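Local coordinates for protein endonuclease NucS (Thermococcus kodakarensis KOD1, PDB 5GKE) that binds double-stranded DNA and acts as a mismatch restriction endonuclease, cutting DNA that contains mismatched bases, at residues C37-D42 / L105-E110; M30-A35 / D53-V58; P80-R85 / S96-P101. The protein carries 1 engineered substitution. All blocks are in the same frame, centred on the assembly; numbering follows the deposited sequence.

Interaction 1: residues C37-D42 / L105-E110; sequences CKVHYD and LEVELE. With nucleotides of chain D.
Two antiparallel strands of the N-terminal PH-like domain meet here, C37-Y41 against L105-L109, ending at a tyrosine that lies on a base of the bound DNA. K38/E108 and H40/E106 are hydrogen-bonded pairs; H40 N donates to E106 O at 2.8 Å and nearly straight (169°), while K38 N reaches E108 O at 3.2 Å. The non-hydrogen-bonded pairs C37/L109, V39/V107 and Y41/L105 carry the apolar face. On it L105 CD1 touches both V39 CG1 and Y41 CB, 3.7 Å from each, and V107 CG1 touches C37 CB. F64 and I66 of strand 64-67 pack on L105 and V107 there.

The other face is polar. K38 and E108 run side by side, with K38 CD 3.5 Å from E108 OE1. K38 NZ lies beyond salt-bridge distance of both nearby acids, 4.0 Å from OE2 of E110, which sits at the corner ending the strand. E108 OE1 also lies near the plane of the H40 ring, at its edge, with the carboxylate 27° from coplanar. E106, E108 and E110 bond mainly to R89, N91 and S51 respectively; H40 ND1 bonds E48.

Y41 has CG anti to its backbone N (chi1 159°), and one face of its ring covers the guanine of DG8 of chain D, with DG8 C5 3.3 Å from the ring plane and toward the rim. The hydroxyl, bonded to E103 and the backbone N of A45, sits above DG8 N3 (Y41 OH to N3, 2.9 Å). The antiparallel sheet of the PH-like domain thus lays Y41 over a base, consistent with a role in reading or holding it.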
loop_
_atom_site.group_PDB
_atom_site.type_symbol
_atom_site.label_atom_id
_atom_site.label_comp_id
_atom_site.label_asym_id
_atom_site.label_seq_id
_atom_site.Cartn_x
_atom_site.Cartn_y
_atom_site.Cartn_z
ATOM N N CYS A 37 -18.092 17.244 -0.106
ATOM C CA CYS A 37 -17.619 17.201 -1.481
ATOM C C CYS A 37 -18.087 15.990 -2.269
ATOM O O CYS A 37 -18.629 15.036 -1.716
ATOM C CB CYS A 37 -16.092 17.261 -1.501
ATOM S SG CYS A 37 -15.276 15.917 -0.650
ATOM N N LYS A 38 -17.904 16.084 -3.579
ATOM C CA LYS A 38 -17.998 14.957 -4.494
ATOM C C LYS A 38 -16.611 14.735 -5.111
ATOM O O LYS A 38 -15.842 15.690 -5.279
ATOM C CB LYS A 38 -19.035 15.222 -5.590
ATOM C CG LYS A 38 -20.487 15.326 -5.130
ATOM C CD LYS A 38 -21.320 15.836 -6.293
ATOM C CE LYS A 38 -22.811 15.762 -6.041
ATOM N NZ LYS A 38 -23.530 16.316 -7.226
ATOM N N VAL A 39 -16.273 13.494 -5.447
ATOM C CA VAL A 39 -14.959 13.233 -6.017
ATOM C C VAL A 39 -15.053 12.437 -7.320
ATOM O O VAL A 39 -15.706 11.394 -7.400
ATOM C CB VAL A 39 -14.045 12.487 -5.024
ATOM C CG1 VAL A 39 -12.631 12.336 -5.617
ATOM C CG2 VAL A 39 -13.973 13.244 -3.704
ATOM N N HIS A 40 -14.396 12.944 -8.349
ATOM C CA HIS A 40 -14.434 12.301 -9.652
ATOM C C HIS A 40 -12.995 11.963 -10.009
ATOM O O HIS A 40 -12.126 12.835 -9.975
ATOM C CB HIS A 40 -15.101 13.212 -10.685
ATOM C CG HIS A 40 -16.284 13.961 -10.146
ATOM N ND1 HIS A 40 -17.513 13.371 -9.956
ATOM C CD2 HIS A 40 -16.411 15.248 -9.731
ATOM C CE1 HIS A 40 -18.353 14.263 -9.452
ATOM N NE2 HIS A 40 -17.709 15.406 -9.305
ATOM N N TYR A 41 -12.723 10.687 -10.275
ATOM C CA TYR A 41 -11.357 10.263 -10.586
ATOM C C TYR A 41 -11.290 9.516 -11.925
ATOM O O TYR A 41 -12.077 8.613 -12.193
ATOM C CB TYR A 41 -10.778 9.393 -9.445
ATOM C CG TYR A 41 -9.631 8.527 -9.907
ATOM C CD1 TYR A 41 -8.403 9.090 -10.247
ATOM C CD2 TYR A 41 -9.790 7.151 -10.050
ATOM C CE1 TYR A 41 -7.363 8.307 -10.714
ATOM C CE2 TYR A 41 -8.758 6.356 -10.512
ATOM C CZ TYR A 41 -7.547 6.934 -10.851
ATOM O OH TYR A 41 -6.519 6.130 -11.302
ATOM N N ASP A 42 -10.360 9.919 -12.776
ATOM C CA ASP A 42 -10.155 9.231 -14.043
ATOM C C ASP A 42 -8.681 9.151 -14.408
ATOM O O ASP A 42 -7.998 10.178 -14.527
ATOM C CB ASP A 42 -10.934 9.919 -15.161
ATOM C CG ASP A 42 -11.036 9.056 -16.425
ATOM O OD1 ASP A 42 -10.863 7.814 -16.335
ATOM O OD2 ASP A 42 -11.292 9.623 -17.505
ATOM N N LEU A 105 -7.882 14.027 -10.907
ATOM C CA LEU A 105 -8.671 13.850 -9.700
ATOM C C LEU A 105 -9.509 15.100 -9.439
ATOM O O LEU A 105 -8.982 16.118 -9.100
ATOM C CB LEU A 105 -7.738 13.566 -8.512
ATOM C CG LEU A 105 -8.397 13.279 -7.166
ATOM C CD1 LEU A 105 -9.411 12.164 -7.339
ATOM C CD2 LEU A 105 -7.360 12.897 -6.126
ATOM N N GLU A 106 -10.821 15.054 -9.566
ATOM C CA GLU A 106 -11.563 16.293 -9.346
ATOM C C GLU A 106 -12.294 16.294 -8.018
ATOM O O GLU A 106 -13.090 15.385 -7.735
ATOM C CB GLU A 106 -12.558 16.534 -10.480
ATOM C CG GLU A 106 -11.928 17.086 -11.731
ATOM C CD GLU A 106 -12.949 17.442 -12.784
ATOM O OE1 GLU A 106 -14.045 16.840 -12.776
ATOM O OE2 GLU A 106 -12.658 18.323 -13.619
ATOM N N VAL A 107 -12.036 17.311 -7.196
ATOM C CA VAL A 107 -12.787 17.426 -5.949
ATOM C C VAL A 107 -13.669 18.661 -5.960
ATOM O O VAL A 107 -13.186 19.791 -5.830
ATOM C CB VAL A 107 -11.874 17.479 -4.717
ATOM C CG1 VAL A 107 -12.714 17.541 -3.452
ATOM C CG2 VAL A 107 -10.967 16.281 -4.681
ATOM N N GLU A 108 -14.972 18.425 -6.090
ATOM C CA GLU A 108 -15.956 19.488 -6.086
ATOM C C GLU A 108 -16.262 19.898 -4.655
ATOM O O GLU A 108 -16.798 19.106 -3.882
ATOM C CB GLU A 108 -17.234 19.031 -6.783
ATOM C CG GLU A 108 -18.246 20.153 -6.987
ATOM C CD GLU A 108 -19.609 19.662 -7.464
ATOM O OE1 GLU A 108 -19.702 18.513 -7.961
ATOM O OE2 GLU A 108 -20.588 20.432 -7.337
ATOM N N LEU A 109 -15.972 21.141 -4.298
ATOM C CA LEU A 109 -16.202 21.564 -2.925
ATOM C C LEU A 109 -17.588 22.175 -2.824
ATOM O O LEU A 109 -17.815 23.285 -3.290
ATOM C CB LEU A 109 -15.137 22.565 -2.505
ATOM C CG LEU A 109 -13.710 22.049 -2.653
ATOM C CD1 LEU A 109 -12.704 23.172 -2.458
ATOM C CD2 LEU A 109 -13.466 20.950 -1.643
ATOM N N GLU A 110 -18.512 21.450 -2.209
ATOM C CA GLU A 110 -19.883 21.926 -2.099
ATOM C C GLU A 110 -20.054 22.883 -0.929
ATOM O O GLU A 110 -20.745 23.886 -1.047
ATOM C CB GLU A 110 -20.839 20.752 -1.961
ATOM C CG GLU A 110 -20.814 19.843 -3.159
ATOM C CD GLU A 110 -21.706 18.641 -2.990
ATOM O OE1 GLU A 110 -21.612 17.974 -1.932
ATOM O OE2 GLU A 110 -22.506 18.377 -3.919
ATOM P P DG D 8 -7.613 0.262 -6.417
ATOM O OP1 DG D 8 -7.800 1.182 -5.266
ATOM O OP2 DG D 8 -8.681 -0.718 -6.732
ATOM O "O5'" DG D 8 -7.359 1.163 -7.706
ATOM C "C5'" DG D 8 -7.095 0.566 -8.958
ATOM C "C4'" DG D 8 -6.015 1.328 -9.693
ATOM O "O4'" DG D 8 -6.432 2.701 -9.841
ATOM C "C3'" DG D 8 -4.663 1.375 -8.982
ATOM O "O3'" DG D 8 -3.616 1.380 -9.924
ATOM C "C2'" DG D 8 -4.716 2.689 -8.216
ATOM C "C1'" DG D 8 -5.533 3.560 -9.157
ATOM N N9 DG D 8 -6.308 4.563 -8.445
ATOM C C8 DG D 8 -7.457 4.352 -7.727
ATOM N N7 DG D 8 -7.927 5.430 -7.174
ATOM C C5 DG D 8 -7.025 6.419 -7.545
ATOM C C6 DG D 8 -7.016 7.795 -7.240
ATOM O O6 DG D 8 -7.829 8.431 -6.556
ATOM N N1 DG D 8 -5.925 8.444 -7.810
ATOM C C2 DG D 8 -4.959 7.834 -8.582
ATOM N N2 DG D 8 -3.988 8.628 -9.050
ATOM N N3 DG D 8 -4.955 6.541 -8.875
ATOM C C4 DG D 8 -6.016 5.898 -8.321
#

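Interaction 2: residues M30-A35 / D53-V58; sequences MLTIFA and DRVIIV
M30-A35 and D53-V58 run antiparallel, 165° between their directions, their axes approaching to 4.7 Å, joined by six backbone hydrogen bonds in three hydrogen-bonded pairs, L31/V58, I33/I56 and A35/R54. The bond from L31 N to V58 O is the straightest, 3.0 Å and 174°, and I56 N donates to I33 O at 2.8 Å. Between them CA-H...O contacts fill in, such as T32 CA to I56 O at 3.3 Å.

L31, I33, A35, I56 and V58 form an aliphatic patch on one face, which R54 shares at its end. L31 CB meets V58 CB, and I33 CB meets I56 CB, each pair 4.1 Å apart, so beta carbons rather than branch tips do the touching. On the opposite face F34 and V55 lie side by side, pointing the same way, and V55 CG2 reaches F34 CD2 at 3.8 Å. T32 OG1, anti to the carbonyl carbon (chi1 -59°), lies 4.1 Å from I57 CG1; this buried hydroxyl has no polar partner in the model.

The aliphatic patch looks into the domain core, where F64 and I66 of strand 64-67 and V107 and L109 of strand 103-109 pack against I56. The F34 face meets the second subunit: the F34 ring stacks on F118 of that chain, and T32 packs on its F34. At the D53 end, R54 and D53 form salt bridges to D122 and K5 of the second subunit, and D53 OD1 bonds the Y113 hydroxyl of its own chain. Strand 111-118 lines the far side of strand 30-42, and V55 is backbone hydrogen-bonded to H67 of strand 64-67.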
loop_
_atom_site.group_PDB
_atom_site.type_symbol
_atom_site.label_atom_id
_atom_site.label_comp_id
_atom_site.label_asym_id
_atom_site.label_seq_id
_atom_site.Cartn_x
_atom_site.Cartn_y
_atom_site.Cartn_z
ATOM N N MET A 30 1.420 23.003 3.742
ATOM C CA MET A 30 0.420 21.960 3.661
ATOM C C MET A 30 -0.977 22.541 3.687
ATOM O O MET A 30 -1.306 23.396 4.512
ATOM C CB MET A 30 0.607 20.945 4.777
ATOM C CG MET A 30 1.714 19.979 4.453
ATOM S SD MET A 30 1.551 18.436 5.339
ATOM C CE MET A 30 2.590 18.803 6.729
ATOM N N LEU A 31 -1.794 22.071 2.758
ATOM C CA LEU A 31 -3.166 22.496 2.688
ATOM C C LEU A 31 -4.019 21.425 3.317
ATOM O O LEU A 31 -3.863 20.239 3.013
ATOM C CB LEU A 31 -3.588 22.754 1.245
ATOM C CG LEU A 31 -4.950 23.417 1.077
ATOM C CD1 LEU A 31 -4.888 24.806 1.649
ATOM C CD2 LEU A 31 -5.319 23.444 -0.396
ATOM N N THR A 32 -4.904 21.842 4.220
ATOM C CA THR A 32 -5.886 20.934 4.777
ATOM C C THR A 32 -7.260 21.563 4.665
ATOM O O THR A 32 -7.445 22.720 5.015
ATOM C CB THR A 32 -5.584 20.579 6.247
ATOM O OG1 THR A 32 -4.297 19.967 6.331
ATOM C CG2 THR A 32 -6.609 19.605 6.785
ATOM N N ILE A 33 -8.214 20.782 4.177
ATOM C CA ILE A 33 -9.582 21.234 3.995
ATOM C C ILE A 33 -10.576 20.233 4.581
ATOM O O ILE A 33 -10.483 19.032 4.327
ATOM C CB ILE A 33 -9.880 21.448 2.495
ATOM C CG1 ILE A 33 -9.071 22.638 1.964
ATOM C CG2 ILE A 33 -11.371 21.613 2.242
ATOM C CD1 ILE A 33 -9.166 22.802 0.465
ATOM N N PHE A 34 -11.506 20.721 5.396
ATOM C CA PHE A 34 -12.660 19.925 5.796
ATOM C C PHE A 34 -13.822 20.406 4.945
ATOM O O PHE A 34 -14.109 21.595 4.917
ATOM C CB PHE A 34 -12.997 20.080 7.285
ATOM C CG PHE A 34 -11.845 19.818 8.233
ATOM C CD1 PHE A 34 -11.851 20.374 9.504
ATOM C CD2 PHE A 34 -10.790 18.998 7.885
ATOM C CE1 PHE A 34 -10.813 20.137 10.392
ATOM C CE2 PHE A 34 -9.752 18.747 8.772
ATOM C CZ PHE A 34 -9.761 19.323 10.025
ATOM N N ALA A 35 -14.489 19.504 4.238
ATOM C CA ALA A 35 -15.514 19.945 3.311
ATOM C C ALA A 35 -16.542 18.876 3.018
ATOM O O ALA A 35 -16.258 17.693 3.135
ATOM C CB ALA A 35 -14.871 20.401 2.004
ATOM N N ASP A 53 -18.763 14.377 3.829
ATOM C CA ASP A 53 -17.731 15.156 4.473
ATOM C C ASP A 53 -16.424 14.393 4.485
ATOM O O ASP A 53 -16.392 13.214 4.840
ATOM C CB ASP A 53 -18.133 15.519 5.902
ATOM C CG ASP A 53 -19.382 16.360 5.956
ATOM O OD1 ASP A 53 -19.757 16.954 4.919
ATOM O OD2 ASP A 53 -19.987 16.424 7.037
ATOM N N ARG A 54 -15.342 15.072 4.115
ATOM C CA ARG A 54 -14.025 14.459 4.130
ATOM C C ARG A 54 -12.948 15.455 4.523
ATOM O O ARG A 54 -13.129 16.668 4.438
ATOM C CB ARG A 54 -13.685 13.848 2.750
ATOM C CG ARG A 54 -14.506 12.628 2.389
ATOM C CD ARG A 54 -15.542 12.947 1.324
ATOM N NE ARG A 54 -16.616 11.959 1.300
ATOM C CZ ARG A 54 -17.520 11.846 0.329
ATOM N NH1 ARG A 54 -17.457 12.649 -0.725
ATOM N NH2 ARG A 54 -18.475 10.916 0.400
ATOM N N VAL A 55 -11.827 14.908 4.966
ATOM C CA VAL A 55 -10.601 15.651 5.127
ATOM C C VAL A 55 -9.793 15.541 3.847
ATOM O O VAL A 55 -9.560 14.440 3.352
ATOM C CB VAL A 55 -9.763 15.117 6.277
ATOM C CG1 VAL A 55 -8.466 15.885 6.346
ATOM C CG2 VAL A 55 -10.553 15.191 7.588
ATOM N N ILE A 56 -9.360 16.685 3.334
ATOM C CA ILE A 56 -8.604 16.764 2.095
ATOM C C ILE A 56 -7.229 17.340 2.385
ATOM O O ILE A 56 -7.110 18.356 3.060
ATOM C CB ILE A 56 -9.338 17.631 1.063
ATOM C CG1 ILE A 56 -10.656 16.955 0.673
ATOM C CG2 ILE A 56 -8.460 17.882 -0.153
ATOM C CD1 ILE A 56 -11.710 17.903 0.123
ATOM N N ILE A 57 -6.186 16.675 1.916
ATOM C CA ILE A 57 -4.833 17.158 2.158
ATOM C C ILE A 57 -4.061 17.287 0.864
ATOM O O ILE A 57 -4.072 16.377 0.034
ATOM C CB ILE A 57 -4.064 16.239 3.110
ATOM C CG1 ILE A 57 -4.670 16.314 4.513
ATOM C CG2 ILE A 57 -2.582 16.609 3.155
ATOM C CD1 ILE A 57 -4.013 15.384 5.480
ATOM N N VAL A 58 -3.419 18.435 0.682
ATOM C CA VAL A 58 -2.490 18.611 -0.421
ATOM C C VAL A 58 -1.118 18.955 0.126
ATOM O O VAL A 58 -0.944 19.961 0.802
ATOM C CB VAL A 58 -2.964 19.697 -1.401
ATOM C CG1 VAL A 58 -2.022 19.777 -2.610
ATOM C CG2 VAL A 58 -4.381 19.397 -1.843
#

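Interaction 3: residues P80-R85 / S96-P101; sequences PGSRVR and SIRRKP. With nucleotides of chain C.
R83 and I97 make the one beta bridge here, a hydrogen-bonded antiparallel pair: R83 N donates to I97 O at 3.0 Å and 165°, and I97 N returns a bond to R83 O at 2.8 Å, more bent at 136°. Beside it S96 OG, buried, touches S82 CB at 3.3 Å and has no polar partner in the model. V84 CG2 covers the backbone of S96, reaching S96 N at 3.6 Å. Farther out, I97 CD1 comes in at the edge of the R85 guanidinium, near its plane, 3.4 Å from R85 NH2.

Second-shell residues hold these groups. S82 OG bonds the carbonyl of P79 instead, R85 NE pairs with E87, and R98 NH1 pairs with E103. The R98 guanidinium carries P101 CD over the centre of one face, the proline being joined by a cis peptide. F64 packs on V84 and S96. K100, its chain bent at chi4 (-79°), donates from NZ to the phosphate OP2 of DG2 of chain C at 2.6 Å.

The short bridge is followed by K100, whose ammonium meets a backbone phosphate rather than a base, consistent with electrostatic DNA binding that does not depend on sequence.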
loop_
_atom_site.group_PDB
_atom_site.type_symbol
_atom_site.label_atom_id
_atom_site.label_comp_id
_atom_site.label_asym_id
_atom_site.label_seq_id
_atom_site.Cartn_x
_atom_site.Cartn_y
_atom_site.Cartn_z
ATOM N N PRO A 80 2.802 11.840 -5.293
ATOM C CA PRO A 80 3.685 12.997 -5.493
ATOM C C PRO A 80 3.886 13.302 -6.972
ATOM O O PRO A 80 3.946 12.372 -7.755
ATOM C CB PRO A 80 5.012 12.536 -4.890
ATOM C CG PRO A 80 4.657 11.539 -3.907
ATOM C CD PRO A 80 3.415 10.844 -4.400
ATOM N N GLY A 81 3.979 14.571 -7.345
ATOM C CA GLY A 81 4.142 14.927 -8.738
ATOM C C GLY A 81 2.905 15.457 -9.442
ATOM O O GLY A 81 3.017 16.133 -10.458
ATOM N N SER A 82 1.724 15.163 -8.920
ATOM C CA SER A 82 0.538 15.833 -9.411
ATOM C C SER A 82 0.655 17.343 -9.280
ATOM O O SER A 82 1.312 17.838 -8.367
ATOM C CB SER A 82 -0.674 15.345 -8.661
ATOM O OG SER A 82 -0.693 13.947 -8.772
ATOM N N ARG A 83 0.063 18.060 -10.235
ATOM C CA ARG A 83 -0.045 19.515 -10.182
ATOM C C ARG A 83 -1.472 19.811 -9.832
ATOM O O ARG A 83 -2.374 19.283 -10.470
ATOM C CB ARG A 83 0.290 20.195 -11.511
ATOM C CG ARG A 83 1.720 20.118 -12.000
ATOM C CD ARG A 83 1.873 20.966 -13.284
ATOM N NE ARG A 83 3.213 20.894 -13.873
ATOM C CZ ARG A 83 4.253 21.621 -13.468
ATOM N NH1 ARG A 83 4.124 22.479 -12.460
ATOM N NH2 ARG A 83 5.433 21.486 -14.063
ATOM N N VAL A 84 -1.686 20.660 -8.841
ATOM C CA VAL A 84 -3.039 20.930 -8.407
ATOM C C VAL A 84 -3.368 22.390 -8.658
ATOM O O VAL A 84 -2.485 23.246 -8.730
ATOM C CB VAL A 84 -3.227 20.581 -6.918
ATOM C CG1 VAL A 84 -2.550 21.604 -6.066
ATOM C CG2 VAL A 84 -4.690 20.499 -6.565
ATOM N N ARG A 85 -4.647 22.662 -8.844
ATOM C CA ARG A 85 -5.109 24.023 -8.993
ATOM C C ARG A 85 -6.567 24.071 -8.554
ATOM O O ARG A 85 -7.251 23.045 -8.526
ATOM C CB ARG A 85 -4.946 24.505 -10.429
ATOM C CG ARG A 85 -5.894 23.843 -11.407
ATOM C CD ARG A 85 -5.716 24.373 -12.824
ATOM N NE ARG A 85 -6.582 23.651 -13.755
ATOM C CZ ARG A 85 -6.265 22.487 -14.317
ATOM N NH1 ARG A 85 -7.113 21.886 -15.137
ATOM N NH2 ARG A 85 -5.095 21.918 -14.049
ATOM N N SER A 96 -5.755 18.862 -9.619
ATOM C CA SER A 96 -4.732 17.773 -9.556
ATOM C C SER A 96 -4.601 16.835 -10.795
ATOM O O SER A 96 -5.241 15.776 -10.876
ATOM C CB SER A 96 -4.938 16.890 -8.327
ATOM O OG SER A 96 -3.832 16.017 -8.183
ATOM N N ILE A 97 -3.854 17.288 -11.793
ATOM C CA ILE A 97 -3.524 16.483 -12.966
ATOM C C ILE A 97 -2.185 15.745 -12.820
ATOM O O ILE A 97 -1.228 16.263 -12.256
ATOM C CB ILE A 97 -3.487 17.375 -14.221
ATOM C CG1 ILE A 97 -4.911 17.785 -14.597
ATOM C CG2 ILE A 97 -2.795 16.679 -15.385
ATOM C CD1 ILE A 97 -4.989 18.887 -15.645
ATOM N N ARG A 98 -2.121 14.518 -13.319
ATOM C CA ARG A 98 -0.870 13.778 -13.325
ATOM C C ARG A 98 -0.509 13.423 -14.760
ATOM O O ARG A 98 -1.382 13.123 -15.609
ATOM C CB ARG A 98 -0.994 12.526 -12.461
ATOM C CG ARG A 98 0.288 11.830 -12.120
ATOM C CD ARG A 98 -0.021 10.604 -11.261
ATOM N NE ARG A 98 1.126 9.698 -11.153
ATOM C CZ ARG A 98 1.020 8.383 -10.989
ATOM N NH1 ARG A 98 -0.181 7.832 -10.920
ATOM N NH2 ARG A 98 2.106 7.617 -10.889
ATOM N N ARG A 99 0.782 13.482 -15.044
ATOM C CA ARG A 99 1.268 13.067 -16.352
ATOM C C ARG A 99 2.057 11.767 -16.199
ATOM O O ARG A 99 2.789 11.594 -15.222
ATOM C CB ARG A 99 2.127 14.169 -16.964
ATOM C CG ARG A 99 1.701 14.603 -18.348
ATOM C CD ARG A 99 2.191 16.023 -18.630
ATOM N NE ARG A 99 1.381 16.685 -19.650
ATOM C CZ ARG A 99 1.266 18.003 -19.784
ATOM N NH1 ARG A 99 1.909 18.824 -18.958
ATOM N NH2 ARG A 99 0.501 18.500 -20.751
ATOM N N LYS A 100 1.896 10.855 -17.151
ATOM C CA LYS A 100 2.582 9.550 -17.115
ATOM C C LYS A 100 2.416 8.782 -15.790
ATOM O O LYS A 100 3.299 8.792 -14.934
ATOM C CB LYS A 100 4.070 9.691 -17.450
ATOM C CG LYS A 100 4.644 8.401 -18.062
ATOM C CD LYS A 100 5.974 8.613 -18.768
ATOM C CE LYS A 100 6.541 7.292 -19.268
ATOM N NZ LYS A 100 7.177 6.537 -18.148
ATOM N N PRO A 101 1.262 8.134 -15.610
ATOM C CA PRO A 101 0.241 8.121 -16.657
ATOM C C PRO A 101 -0.681 9.303 -16.519
ATOM O O PRO A 101 -0.587 10.033 -15.530
ATOM C CB PRO A 101 -0.515 6.822 -16.399
ATOM C CG PRO A 101 -0.368 6.596 -14.926
ATOM C CD PRO A 101 0.960 7.201 -14.513
ATOM P P DG C 2 9.499 4.457 -19.232
ATOM O OP1 DG C 2 10.333 4.997 -20.336
ATOM O OP2 DG C 2 8.025 4.444 -19.375
ATOM O "O5'" DG C 2 9.933 2.948 -18.925
ATOM C "C5'" DG C 2 10.626 2.203 -19.911
ATOM C "C4'" DG C 2 11.068 0.860 -19.364
ATOM O "O4'" DG C 2 12.047 1.043 -18.306
ATOM C "C3'" DG C 2 9.955 0.012 -18.769
ATOM O "O3'" DG C 2 10.148 -1.325 -19.159
ATOM C "C2'" DG C 2 10.127 0.201 -17.260
ATOM C "C1'" DG C 2 11.630 0.379 -17.131
ATOM N N9 DG C 2 12.019 1.209 -15.992
ATOM C C8 DG C 2 11.465 2.409 -15.623
ATOM N N7 DG C 2 12.022 2.935 -14.571
ATOM C C5 DG C 2 13.012 2.031 -14.219
ATOM C C6 DG C 2 13.942 2.074 -13.158
ATOM O O6 DG C 2 14.078 2.949 -12.293
ATOM N N1 DG C 2 14.771 0.958 -13.149
ATOM C C2 DG C 2 14.710 -0.068 -14.056
ATOM N N2 DG C 2 15.593 -1.057 -13.884
ATOM N N3 DG C 2 13.845 -0.121 -15.064
ATOM C C4 DG C 2 13.029 0.963 -15.082
#

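In the fold
All three contacts belong to the N-terminal PH-like domain and reach one curled antiparallel sheet, interaction 3 through strand 92-98, with 80-85 a loop beside it. Strand 30-42 serves interactions 1 and 2, pairing with strand 103-109 near its end and strand 52-58 near its start; their centres are about 12 Å apart, and I56 CD1 packs on V107 CG1 across them. Along the chain these two cross. Interaction 3 lies within the span enclosed by interaction 1, about 15 Å between centres; interaction 2, about 17 Å between centres, precedes it and touches it through V58 and V84. Interactions 1 and 3 touch DNA, and interaction 2 makes the most extensive contact of the three with the second subunit.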